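PDB 7B04: nitrite oxidoreductase subunit B from Kuenenia stuttgartiensis, which probably relays electrons through its chain of iron-sulfur clusters between the catalytic subunit and a heme during nitrite oxidation to nitrate. Local coordinates for residues R11-P16 / T115-A120; C218-P223 / P295-E300; A149-Q154 / H164-F169. All coordinates share one frame; numbering follows the deposited sequence.

Interaction 1: residues R11-P16 / T115-A120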
# COMPACT_ATOMS: atom_id res chain seq x y z
N ARG A 11 -11.74 37.79 12.10
CA ARG A 11 -11.30 39.12 11.73
C ARG A 11 -11.81 39.40 10.33
O ARG A 11 -12.26 38.49 9.63
CB ARG A 11 -9.76 39.21 11.85
CG ARG A 11 -9.04 40.25 10.99
CD ARG A 11 -7.60 40.47 11.45
NE ARG A 11 -6.71 39.38 11.07
CZ ARG A 11 -6.20 39.23 9.85
NH1 ARG A 11 -6.51 40.08 8.88
NH2 ARG A 11 -5.38 38.21 9.59
N ARG A 12 -11.78 40.66 9.93
CA ARG A 12 -12.08 41.04 8.55
C ARG A 12 -10.77 41.07 7.77
O ARG A 12 -9.76 41.59 8.25
CB ARG A 12 -12.83 42.37 8.50
CG ARG A 12 -14.32 42.14 8.74
CD ARG A 12 -15.13 43.41 8.87
NE ARG A 12 -15.23 44.12 7.60
CZ ARG A 12 -16.08 43.81 6.63
NH1 ARG A 12 -16.91 42.78 6.76
NH2 ARG A 12 -16.09 44.52 5.51
N MET A 13 -10.82 40.55 6.54
CA MET A 13 -9.64 40.21 5.75
C MET A 13 -9.63 40.98 4.44
O MET A 13 -10.67 41.44 3.96
CB MET A 13 -9.62 38.71 5.48
CG MET A 13 -8.37 38.20 4.82
SD MET A 13 -8.81 36.75 3.84
CE MET A 13 -9.43 35.76 5.15
N GLU A 14 -8.45 41.11 3.85
CA GLU A 14 -8.29 41.80 2.58
C GLU A 14 -8.36 40.79 1.44
O GLU A 14 -7.58 39.83 1.39
CB GLU A 14 -6.96 42.55 2.52
CG GLU A 14 -6.76 43.35 1.24
CD GLU A 14 -7.50 44.69 1.26
OE1 GLU A 14 -7.89 45.17 0.18
OE2 GLU A 14 -7.67 45.25 2.36
N TYR A 15 -9.29 41.02 0.51
CA TYR A 15 -9.50 40.18 -0.66
C TYR A 15 -9.85 41.06 -1.85
O TYR A 15 -10.43 42.14 -1.68
CB TYR A 15 -10.62 39.15 -0.42
CG TYR A 15 -10.49 37.94 -1.31
CD1 TYR A 15 -9.34 37.16 -1.29
CD2 TYR A 15 -11.50 37.60 -2.20
CE1 TYR A 15 -9.20 36.07 -2.13
CE2 TYR A 15 -11.37 36.51 -3.03
CZ TYR A 15 -10.22 35.74 -3.00
OH TYR A 15 -10.10 34.65 -3.83
N PRO A 16 -9.47 40.64 -3.08
CA PRO A 16 -9.83 41.44 -4.26
C PRO A 16 -11.32 41.59 -4.50
O PRO A 16 -11.76 42.63 -5.01
CB PRO A 16 -9.16 40.67 -5.41
CG PRO A 16 -8.02 39.98 -4.74
CD PRO A 16 -8.54 39.55 -3.42
N THR A 115 -2.39 37.69 6.40
CA THR A 115 -2.65 36.62 5.46
C THR A 115 -1.75 36.78 4.24
O THR A 115 -1.06 37.79 4.06
CB THR A 115 -4.12 36.61 5.03
OG1 THR A 115 -4.37 37.71 4.15
CG2 THR A 115 -5.02 36.73 6.25
N ILE A 116 -1.74 35.75 3.39
CA ILE A 116 -0.94 35.81 2.16
C ILE A 116 -1.36 36.99 1.30
O ILE A 116 -0.54 37.55 0.56
CB ILE A 116 -1.04 34.48 1.39
CG1 ILE A 116 -2.49 34.20 0.97
CG2 ILE A 116 -0.50 33.33 2.23
CD1 ILE A 116 -2.62 33.16 -0.12
N PHE A 117 -2.63 37.39 1.37
CA PHE A 117 -3.08 38.57 0.65
C PHE A 117 -2.56 39.84 1.30
O PHE A 117 -2.10 40.76 0.60
CB PHE A 117 -4.61 38.58 0.57
CG PHE A 117 -5.20 37.28 0.13
CD1 PHE A 117 -5.21 36.92 -1.20
CD2 PHE A 117 -5.75 36.41 1.06
CE1 PHE A 117 -5.76 35.71 -1.61
CE2 PHE A 117 -6.30 35.20 0.66
CZ PHE A 117 -6.30 34.85 -0.67
N GLU A 118 -2.63 39.92 2.63
CA GLU A 118 -2.22 41.14 3.33
C GLU A 118 -0.71 41.30 3.38
O GLU A 118 -0.22 42.43 3.41
CB GLU A 118 -2.80 41.14 4.74
CG GLU A 118 -4.32 41.03 4.78
CD GLU A 118 -4.86 40.72 6.16
OE1 GLU A 118 -4.05 40.45 7.07
OE2 GLU A 118 -6.10 40.75 6.33
N VAL A 119 0.04 40.20 3.39
CA VAL A 119 1.50 40.30 3.27
C VAL A 119 1.86 40.91 1.92
O VAL A 119 2.74 41.78 1.82
CB VAL A 119 2.16 38.92 3.46
CG1 VAL A 119 3.61 38.96 3.01
CG2 VAL A 119 2.07 38.49 4.91
N ALA A 120 1.17 40.47 0.86
CA ALA A 120 1.42 41.03 -0.47
C ALA A 120 1.06 42.51 -0.52
O ALA A 120 1.73 43.29 -1.20
CB ALA A 120 0.61 40.25 -1.51

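Interaction 2: residues C218-P223 / P295-E300. With SF4 (iron/sulfur cluster), chain Z.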
# COMPACT_ATOMS: atom_id res chain seq x y z
N CYS A 218 -1.51 29.92 -4.88
CA CYS A 218 -2.24 29.00 -4.01
C CYS A 218 -1.32 28.46 -2.92
O CYS A 218 -0.34 27.78 -3.24
CB CYS A 218 -2.84 27.85 -4.80
SG CYS A 218 -3.61 26.59 -3.75
N PRO A 219 -1.58 28.75 -1.65
CA PRO A 219 -0.66 28.30 -0.59
C PRO A 219 -0.67 26.79 -0.39
O PRO A 219 0.29 26.26 0.18
CB PRO A 219 -1.17 29.03 0.65
CG PRO A 219 -2.63 29.24 0.39
CD PRO A 219 -2.75 29.47 -1.10
N TYR A 220 -1.70 26.09 -0.85
CA TYR A 220 -1.80 24.65 -0.70
C TYR A 220 -1.31 23.87 -1.91
O TYR A 220 -1.24 22.64 -1.85
CB TYR A 220 -3.25 24.26 -0.38
CG TYR A 220 -3.78 24.95 0.86
CD1 TYR A 220 -3.44 24.50 2.13
CD2 TYR A 220 -4.58 26.09 0.76
CE1 TYR A 220 -3.91 25.14 3.26
CE2 TYR A 220 -5.04 26.73 1.88
CZ TYR A 220 -4.71 26.25 3.13
OH TYR A 220 -5.16 26.89 4.26
N LYS A 221 -0.97 24.57 -3.00
CA LYS A 221 -0.30 23.97 -4.16
C LYS A 221 -1.15 22.88 -4.81
O LYS A 221 -0.63 21.86 -5.28
CB LYS A 221 1.08 23.43 -3.78
CG LYS A 221 1.96 24.47 -3.12
CD LYS A 221 2.17 25.65 -4.04
CE LYS A 221 2.84 26.81 -3.32
NZ LYS A 221 3.03 27.98 -4.23
N LYS A 222 -2.46 23.08 -4.83
CA LYS A 222 -3.37 22.17 -5.52
C LYS A 222 -3.46 22.41 -7.03
O LYS A 222 -3.50 21.44 -7.79
CB LYS A 222 -4.75 22.23 -4.88
CG LYS A 222 -4.79 21.63 -3.48
CD LYS A 222 -4.61 20.12 -3.51
CE LYS A 222 -3.23 19.70 -3.01
NZ LYS A 222 -3.06 18.22 -2.99
N PRO A 223 -3.51 23.66 -7.52
CA PRO A 223 -3.53 23.86 -8.97
C PRO A 223 -2.21 23.42 -9.59
O PRO A 223 -1.14 23.81 -9.14
CB PRO A 223 -3.75 25.37 -9.13
CG PRO A 223 -4.27 25.83 -7.83
CD PRO A 223 -3.63 24.95 -6.81
N PRO A 295 -5.21 27.95 8.84
CA PRO A 295 -6.02 29.16 8.64
C PRO A 295 -5.19 30.41 8.58
O PRO A 295 -5.71 31.47 8.20
CB PRO A 295 -6.96 29.16 9.85
CG PRO A 295 -6.21 28.42 10.90
CD PRO A 295 -5.41 27.37 10.18
N GLN A 296 -3.91 30.34 8.95
CA GLN A 296 -3.00 31.48 8.83
C GLN A 296 -2.99 32.05 7.42
O GLN A 296 -2.90 33.28 7.25
CB GLN A 296 -1.58 31.04 9.19
CG GLN A 296 -1.38 30.51 10.58
CD GLN A 296 -1.40 29.00 10.64
OE1 GLN A 296 -0.93 28.34 9.72
NE2 GLN A 296 -1.95 28.44 11.71
N PHE A 297 -3.10 31.18 6.42
CA PHE A 297 -3.04 31.62 5.03
C PHE A 297 -4.16 32.58 4.66
O PHE A 297 -3.97 33.48 3.83
CB PHE A 297 -3.03 30.40 4.11
CG PHE A 297 -1.82 29.52 4.30
CD1 PHE A 297 -0.64 30.04 4.82
CD2 PHE A 297 -1.85 28.18 3.96
CE1 PHE A 297 0.47 29.24 4.99
CE2 PHE A 297 -0.74 27.37 4.12
CZ PHE A 297 0.42 27.90 4.64
N GLY A 298 -5.34 32.42 5.26
CA GLY A 298 -6.42 33.35 5.03
C GLY A 298 -7.36 32.98 3.90
O GLY A 298 -8.04 33.87 3.37
N THR A 299 -7.39 31.73 3.47
CA THR A 299 -8.28 31.36 2.38
C THR A 299 -9.62 30.82 2.86
O THR A 299 -10.55 30.71 2.05
CB THR A 299 -7.61 30.32 1.48
OG1 THR A 299 -7.58 29.05 2.14
CG2 THR A 299 -6.20 30.74 1.13
N GLU A 300 -9.77 30.55 4.16
CA GLU A 300 -10.90 29.83 4.73
C GLU A 300 -11.04 28.46 4.07
O GLU A 300 -11.96 28.24 3.27
CB GLU A 300 -12.21 30.62 4.58
CG GLU A 300 -13.22 30.32 5.69
CD GLU A 300 -14.35 31.33 5.75
OE1 GLU A 300 -14.14 32.43 6.30
OE2 GLU A 300 -15.46 31.00 5.28
FE1 SF4 Z . -5.84 26.32 -3.37
FE2 SF4 Z . -8.08 27.09 -2.00
FE3 SF4 Z . -8.17 24.92 -3.67
FE4 SF4 Z . -7.94 27.45 -4.71
S1 SF4 Z . -9.70 26.61 -3.53
S2 SF4 Z . -6.75 25.60 -5.33
S3 SF4 Z . -6.63 28.45 -3.13
S4 SF4 Z . -6.94 25.13 -1.76

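Interaction 3: residues A149-Q154 / H164-F169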
# COMPACT_ATOMS: atom_id res chain seq x y z
N ALA A 149 9.63 10.21 11.49
CA ALA A 149 9.21 10.78 12.76
C ALA A 149 10.19 11.85 13.23
O ALA A 149 11.37 11.84 12.86
CB ALA A 149 9.09 9.69 13.83
N LYS A 150 9.68 12.78 14.03
CA LYS A 150 10.52 13.71 14.77
C LYS A 150 10.94 13.05 16.08
O LYS A 150 10.11 12.46 16.77
CB LYS A 150 9.77 15.02 15.04
CG LYS A 150 10.62 16.12 15.63
CD LYS A 150 10.36 16.28 17.12
CE LYS A 150 11.07 17.51 17.67
NZ LYS A 150 12.55 17.35 17.65
N SER A 151 12.23 13.16 16.41
CA SER A 151 12.76 12.52 17.61
C SER A 151 13.47 13.54 18.48
O SER A 151 14.09 14.49 17.99
CB SER A 151 13.73 11.39 17.25
OG SER A 151 14.31 10.82 18.41
N SER A 152 13.38 13.33 19.80
CA SER A 152 14.15 14.13 20.75
C SER A 152 15.64 13.81 20.69
O SER A 152 16.45 14.63 21.12
CB SER A 152 13.62 13.91 22.17
OG SER A 152 13.88 12.60 22.62
N ASN A 153 16.00 12.63 20.19
CA ASN A 153 17.39 12.19 20.02
C ASN A 153 18.13 12.02 21.34
O ASN A 153 19.36 12.10 21.39
CB ASN A 153 18.16 13.15 19.11
CG ASN A 153 17.77 13.03 17.65
OD1 ASN A 153 17.67 11.92 17.11
ND2 ASN A 153 17.53 14.16 17.00
N GLN A 154 17.41 11.76 22.43
CA GLN A 154 18.09 11.44 23.67
C GLN A 154 17.97 9.94 23.94
O GLN A 154 16.98 9.32 23.55
CB GLN A 154 17.53 12.25 24.85
CG GLN A 154 17.26 13.74 24.54
CD GLN A 154 18.44 14.48 23.90
OE1 GLN A 154 19.59 14.05 23.97
NE2 GLN A 154 18.14 15.62 23.29
N HIS A 164 3.65 12.33 22.22
CA HIS A 164 4.69 11.36 21.91
C HIS A 164 6.01 12.09 21.66
O HIS A 164 6.07 13.01 20.83
CB HIS A 164 4.32 10.55 20.67
CG HIS A 164 3.16 9.63 20.86
ND1 HIS A 164 2.75 8.75 19.87
CD2 HIS A 164 2.32 9.43 21.91
CE1 HIS A 164 1.72 8.06 20.30
NE2 HIS A 164 1.43 8.45 21.53
N SER A 165 7.06 11.69 22.37
CA SER A 165 8.39 12.25 22.13
C SER A 165 8.83 11.99 20.69
O SER A 165 9.25 12.90 19.98
CB SER A 165 9.39 11.67 23.13
OG SER A 165 9.52 10.27 22.95
N ARG A 166 8.73 10.73 20.26
CA ARG A 166 8.96 10.36 18.87
C ARG A 166 7.60 10.24 18.19
O ARG A 166 6.79 9.39 18.58
CB ARG A 166 9.74 9.04 18.78
CG ARG A 166 10.32 8.72 17.41
CD ARG A 166 11.22 7.50 17.50
NE ARG A 166 12.40 7.74 18.33
CZ ARG A 166 13.29 6.81 18.66
NH1 ARG A 166 13.11 5.56 18.27
NH2 ARG A 166 14.33 7.12 19.42
N TRP A 167 7.35 11.08 17.19
CA TRP A 167 5.99 11.22 16.69
C TRP A 167 5.97 11.55 15.21
O TRP A 167 6.93 12.09 14.65
CB TRP A 167 5.24 12.32 17.46
CG TRP A 167 5.82 13.68 17.22
CD1 TRP A 167 6.83 14.27 17.91
CD2 TRP A 167 5.43 14.62 16.21
NE1 TRP A 167 7.09 15.52 17.40
CE2 TRP A 167 6.24 15.76 16.36
CE3 TRP A 167 4.46 14.61 15.20
CZ2 TRP A 167 6.12 16.88 15.53
CZ3 TRP A 167 4.34 15.72 14.38
CH2 TRP A 167 5.17 16.84 14.55
N PHE A 168 4.84 11.21 14.59
CA PHE A 168 4.49 11.59 13.22
C PHE A 168 3.03 11.24 13.01
O PHE A 168 2.51 10.29 13.60
CB PHE A 168 5.38 10.90 12.18
CG PHE A 168 5.02 9.46 11.92
CD1 PHE A 168 4.33 9.10 10.77
CD2 PHE A 168 5.39 8.47 12.81
CE1 PHE A 168 4.02 7.78 10.52
CE2 PHE A 168 5.07 7.14 12.57
CZ PHE A 168 4.38 6.80 11.42
N PHE A 169 2.36 12.03 12.16
CA PHE A 169 0.95 11.81 11.86
C PHE A 169 0.73 12.09 10.38
O PHE A 169 1.62 12.57 9.67
CB PHE A 169 0.03 12.66 12.74
CG PHE A 169 0.09 14.14 12.45
CD1 PHE A 169 1.03 14.94 13.08
CD2 PHE A 169 -0.80 14.73 11.57
CE1 PHE A 169 1.09 16.30 12.83
CE2 PHE A 169 -0.75 16.09 11.31
CZ PHE A 169 0.20 16.87 11.94

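Interaction 1: residues R11-P16 / T115-A120
Arg11 and Glu118 meet tip to tip, and their first torsions start them on the way. Arg11 has CG anti to the backbone N (chi1 155°). Glu118 has CG anti to its carbonyl carbon (chi1 -58°), and the chain runs extended from there. The result is a salt bridge of 2.7 Å from Arg11 NH1 to Glu118 OE2. The oxygen lies in the guanidinium plane and offers its syn lone pair. The guanidinium and carboxylate planes are 49° apart. Glu14 N gives Glu118 OE2 a weak second hydrogen bond, 3.4 Å long. Glu118 OE1 turns back to its own helix and accepts from Thr115 N at 3.3 Å, the donor standing above the carboxylate plane. Thr115 OG1 in turn accepts from Glu118 N at 3.2 Å. These two bonds make a capping box at the helix start, so one carboxylate serves both the cap and the strand.

Further along, Tyr15 sets its ring edge on a face of Phe117. The planes are nearly perpendicular, and Tyr15 CE1 lies 3.5 Å from Phe117 CZ. Met13 SD approaches the same ring obliquely, a Met-aromatic contact.

Arg11 NE also bonds to Tyr111 O. Strand 11-14 pairs antiparallel with strand 3-6 and crosses the first turn of helix 116-123, while Tyr15 packs on helix 182-186 and on Leu41 of subunit A.

Interaction 2: residues C218-P223 / P295-E300
Pro219, Tyr220 and Phe297 pack together beside a [4Fe-4S] cluster. The Phe297 ring receives Pro219 CB over one face, offset toward the rim, in a CH-pi contact 3.9 Å from the centroid. The edge of the same ring points at the face of Tyr220. This edge-to-face pair has centroids 5.3 Å apart and planes at 68°, and Phe297 CD2 comes within 3.5 Å of Tyr220 CZ.

The first torsion of Tyr220 (chi1 -57°) puts CG beside the backbone N, and from there the ring reaches the 295-300 loop. Tyr220 CE2 touches Thr299 OG1, which sits at the edge of the ring at 3.4 Å. Thr299 CG2 meets Pro219 CG. Tyr220 CD2 lies 3.6 Å from sulfide S4 of the cluster, so Tyr220 bridges the cluster and the loop. The Tyr220 hydroxyl bonds to both Leu293 O and Tyr294 O, which share its one proton. An alanine in place of Tyr220 would probably open a gap between S4 and Phe297 and leave those two carbonyls without this shared donor.

The 218-221 type I turn carries Cys218 and Tyr220 together. Cys218 SG, anti to the backbone N, is directed onto the cluster and binds iron FE1 at 2.3 Å. Cys175, Cys178 and Cys183 are the other ligands of this cluster, and Thr299 also packs on Cys178. Pro223 CD rests near sulfide S2. This buried, mostly apolar packing on one side of the cluster would probably limit solvent access there, consistent with a role in electron transfer.

Interaction 3: residues A149-Q154 / H164-F169
Lys150 and Trp167 face each other as a single antiparallel bridge, a hydrogen-bonded pair. Lys150 N donates to Trp167 O at 2.9 Å, and Trp167 N donates to Lys150 O at 3.1 Å. Lys150 O takes a further CA-H...O contact from Arg166 CA at 3.2 Å.

The side chains of the bridged pair also touch. The CB of Trp167 points away from 149-154, but CG sits between the backbone N and the carbonyl carbon (chi1 66°), which helps the indole come back to Lys150. Lys150 CB lies over one face of the indole, offset toward the rim. Lys150 CD comes within 3.4 Å of Trp167 NE1. The lysine chain is bent at chi2 and again at chi4, and NZ makes a weak bond back to Ser151 O.

Ala149 packs its CB against Phe168 CD2 at 4.0 Å and against Arg166 CG at 3.9 Å. Beyond it, Ser151 OG approaches Arg166 NE to 3.6 Å without a hydrogen bond.

The two segments run nearly antiparallel and belong to an excursion of the chain that turns back through strand 159-160 before strand 169-173 begins. Within 149-154, Ser151 OG accepts from Asn153 N at 3.0 Å, an ST turn.

Glu157, from the connecting loop, ties the two segments together. Glu157 OE1 forms a salt bridge with Arg166 NH2 and a hydrogen bond with Ser151 OG, while Glu157 OE2 accepts from Ser152 N. Ser165 OG bonds to Tyr158 O. The Trp167 ring also meets that of Tyr315, from helix 313-320. Arg166 packs on Pro1009 of subunit A, and Ala149 rests on Ala1010 of the same subunit.

Along the chain, interaction 3 lies between the other two: interaction 1 closes at Ala120, interaction 3 spans 149 to 169, and interaction 2 opens at Cys218. In space, interactions 1 and 2 are neighbours, with centres 12 Å apart. They touch directly where Ile116 N probably bonds to Phe297 O at 3.2 Å. Together they pack strand 11-14, helix 116-123 and the 295-300 loop near [4Fe-4S] cluster #3. Interaction 3 stands apart, its centre about 27 Å from that of interaction 2 and 35 Å from that of interaction 1. It holds a peripheral loop against subunit A, which is within reach of nine of its residues, against one in each other contact.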